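Local coordinates for uncharacterized protein (Enterococcus faecalis, PDB 4OBI) that is of unknown function but binds zinc through a NusG domain II-like (DUF1312) domain of a predicted membrane protein, at the zinc ion site. Numbering follows the deposited sequence.

The zinc ion site. Residues 47, 61, 63, 65-68, 83-86. With ZN (zinc ion), chain B.
The zinc ion is gripped by at least four ligands: two cysteine sulfurs, one carboxylate oxygen and a water. The arrangement is near tetrahedral. The sulfurs SG of Cys63 and SG of Cys84, probably as thiolates, each lie 2.3 Å from ZN. The widest angle opens between the two sulfurs. Asp68 binds through one branch of its carboxylate, with OD1 2.0 Å from ZN. Its other oxygen, OD2, stays 3.5 Å from ZN, so the carboxylate is monodentate. Water 1 is a further ligand, its O 2.0 Å from ZN. The narrowest angle, 94°, lies between it and Asp68 OD1.

The torsions of the two cysteines differ. In Cys63, SG sits in the crowded position between the backbone N and the carbonyl carbon (chi1 56°). In Cys84 it is anti to the backbone N (chi1 -177°). The different torsions let two differently placed backbones, a loop and a strand end, point their sulfurs at one metal.

A second shell steadies these ligands. The amide nitrogen ND2 of Asn47 donates to Asp68 OD2 at 2.9 Å, coming from above the carboxylate plane. ND2 also donates to Cys84 SG at 3.4 Å, in a fairly straight bond. Both acceptors lie near the Asn47 amide plane, so one flat group ties two zinc ligands together. These donations may ease the negative charge gathered around the ion. On the water side, Asp65 OD1 lies 2.6 Å from water 1 O but does not bind the metal. The backbone N of Val67 donates to the same OD1 at 3.1 Å, from above the carboxylate plane. This holds Asp65 over the water and could help polarise it.

The site ties the loop holding Cys63 and the short helix 67-71 holding Asp68 to Cys84 at the end of strand 82-84. Asn47, on strand 46-52, braces it from the strand before 55-61.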
ATOM      1  N   ASN A  47      -5.903  -7.500  -0.528  1.00 20.01           N
ATOM      2  CA  ASN A  47      -5.860  -6.055  -0.520  1.00 19.13           C
ATOM      3  C   ASN A  47      -5.378  -5.638  -1.884  1.00 19.78           C
ATOM      4  O   ASN A  47      -4.364  -6.151  -2.374  1.00 20.33           O
ATOM      5  CB  ASN A  47      -4.877  -5.527   0.511  1.00 19.17           C
ATOM      6  CG  ASN A  47      -5.171  -6.026   1.898  1.00 18.49           C
ATOM      7  OD1 ASN A  47      -4.890  -7.172   2.219  1.00 19.84           O
ATOM      8  ND2 ASN A  47      -5.729  -5.165   2.731  1.00 18.67           N
ATOM      9  N   ALA A  61     -10.449  -4.159  -0.427  1.00 22.79           N
ATOM     10  CA  ALA A  61      -9.998  -5.249   0.445  1.00 22.56           C
ATOM     11  C   ALA A  61     -11.188  -6.028   0.997  1.00 23.04           C
ATOM     12  O   ALA A  61     -12.324  -5.575   0.871  1.00 23.52           O
ATOM     13  CB  ALA A  61      -9.164  -4.695   1.589  1.00 21.97           C
ATOM     14  N   CYS A  63     -10.993  -7.436   4.365  1.00 22.92           N
ATOM     15  CA  CYS A  63     -10.885  -7.478   5.812  1.00 22.57           C
ATOM     16  C   CYS A  63     -12.207  -7.017   6.425  1.00 23.28           C
ATOM     17  O   CYS A  63     -13.063  -6.467   5.740  1.00 22.79           O
ATOM     18  CB  CYS A  63      -9.753  -6.586   6.287  1.00 21.10           C
ATOM     19  SG  CYS A  63      -9.919  -4.883   5.727  1.00 21.23           S
ATOM     20  N   ASP A  65     -13.005  -4.631   8.637  1.00 22.34           N
ATOM     21  CA  ASP A  65     -13.270  -3.215   8.948  1.00 22.49           C
ATOM     22  C   ASP A  65     -12.923  -2.225   7.839  1.00 21.47           C
ATOM     23  O   ASP A  65     -13.265  -1.043   7.935  1.00 22.16           O
ATOM     24  CB  ASP A  65     -12.572  -2.812  10.250  1.00 23.26           C
ATOM     25  CG  ASP A  65     -11.061  -3.031  10.213  1.00 22.44           C
ATOM     26  OD1 ASP A  65     -10.471  -3.095   9.113  1.00 22.04           O
ATOM     27  OD2 ASP A  65     -10.457  -3.139  11.306  1.00 23.28           O
ATOM     28  N   LEU A  66     -12.240  -2.694   6.796  1.00 20.68           N
ATOM     29  CA  LEU A  66     -11.817  -1.846   5.662  1.00 20.04           C
ATOM     30  C   LEU A  66     -11.081  -0.572   6.088  1.00 19.35           C
ATOM     31  O   LEU A  66     -11.092   0.432   5.381  1.00 19.13           O
ATOM     32  CB  LEU A  66     -13.003  -1.522   4.758  1.00 21.24           C
ATOM     33  CG  LEU A  66     -13.781  -2.696   4.160  1.00 22.06           C
ATOM     34  CD1 LEU A  66     -14.916  -2.203   3.274  1.00 23.56           C
ATOM     35  CD2 LEU A  66     -12.847  -3.619   3.381  1.00 21.72           C
ATOM     36  N   VAL A  67     -10.398  -0.624   7.229  1.00 19.40           N
ATOM     37  CA  VAL A  67      -9.740   0.579   7.770  1.00 19.47           C
ATOM     38  C   VAL A  67      -8.683   1.122   6.791  1.00 18.82           C
ATOM     39  O   VAL A  67      -8.595   2.339   6.555  1.00 20.03           O
ATOM     40  CB  VAL A  67      -9.152   0.291   9.173  1.00 20.26           C
ATOM     41  CG1 VAL A  67      -8.053   1.279   9.548  1.00 21.16           C
ATOM     42  CG2 VAL A  67     -10.262   0.346  10.209  1.00 22.20           C
ATOM     43  N   ASP A  68      -7.916   0.216   6.196  1.00 18.48           N
ATOM     44  CA  ASP A  68      -6.889   0.587   5.211  1.00 18.52           C
ATOM     45  C   ASP A  68      -7.498   1.215   3.961  1.00 19.08           C
ATOM     46  O   ASP A  68      -6.981   2.203   3.449  1.00 19.97           O
ATOM     47  CB  ASP A  68      -5.971  -0.595   4.858  1.00 18.45           C
ATOM     48  CG  ASP A  68      -6.729  -1.856   4.510  1.00 19.16           C
ATOM     49  OD1 ASP A  68      -7.634  -2.241   5.280  1.00 19.46           O
ATOM     50  OD2 ASP A  68      -6.413  -2.469   3.474  1.00 20.03           O
ATOM     51  N   ALA A  83      -2.280   0.673   7.186  1.00 18.06           N
ATOM     52  CA  ALA A  83      -2.212  -0.591   7.884  1.00 18.02           C
ATOM     53  C   ALA A  83      -3.513  -1.375   7.742  1.00 18.64           C
ATOM     54  O   ALA A  83      -4.604  -0.854   8.019  1.00 19.44           O
ATOM     55  CB  ALA A  83      -1.885  -0.357   9.349  1.00 19.81           C
ATOM     56  N   CYS A  84      -3.378  -2.628   7.308  1.00 17.53           N
ATOM     57  CA  CYS A  84      -4.449  -3.605   7.410  1.00 17.39           C
ATOM     58  C   CYS A  84      -4.039  -4.612   8.457  1.00 17.25           C
ATOM     59  O   CYS A  84      -3.383  -5.617   8.164  1.00 16.67           O
ATOM     60  CB  CYS A  84      -4.706  -4.284   6.073  1.00 18.01           C
ATOM     61  SG  CYS A  84      -6.089  -5.440   6.134  1.00 18.86           S
ATOM     62  N   LEU A  85      -4.405  -4.335   9.697  1.00 18.27           N
ATOM     63  CA  LEU A  85      -3.991  -5.199  10.785  1.00 18.96           C
ATOM     64  C   LEU A  85      -4.521  -6.649  10.676  1.00 19.64           C
ATOM     65  O   LEU A  85      -3.769  -7.581  10.945  1.00 20.22           O
ATOM     66  CB  LEU A  85      -4.325  -4.570  12.140  1.00 21.07           C
ATOM     67  CG  LEU A  85      -3.670  -3.212  12.417  1.00 21.07           C
ATOM     68  CD1 LEU A  85      -4.127  -2.686  13.771  1.00 23.42           C
ATOM     69  CD2 LEU A  85      -2.153  -3.299  12.332  1.00 21.11           C
ATOM     70  N   PRO A  86      -5.786  -6.846  10.241  1.00 19.88           N
ATOM     71  CA  PRO A  86      -6.285  -8.219  10.068  1.00 20.63           C
ATOM     72  C   PRO A  86      -5.476  -9.061   9.070  1.00 20.37           C
ATOM     73  O   PRO A  86      -5.375 -10.272   9.251  1.00 21.51           O
ATOM     74  CB  PRO A  86      -7.724  -8.011   9.566  1.00 21.05           C
ATOM     75  CG  PRO A  86      -8.097  -6.658  10.055  1.00 21.07           C
ATOM     76  CD  PRO A  86      -6.838  -5.856   9.952  1.00 19.91           C
TER
HETATM   77 ZN    ZN B 201      -7.875  -4.025   6.196  1.00 19.53          ZN
HETATM   78  O   HOH W   1      -8.130  -3.238   7.993  1.00 20.09           O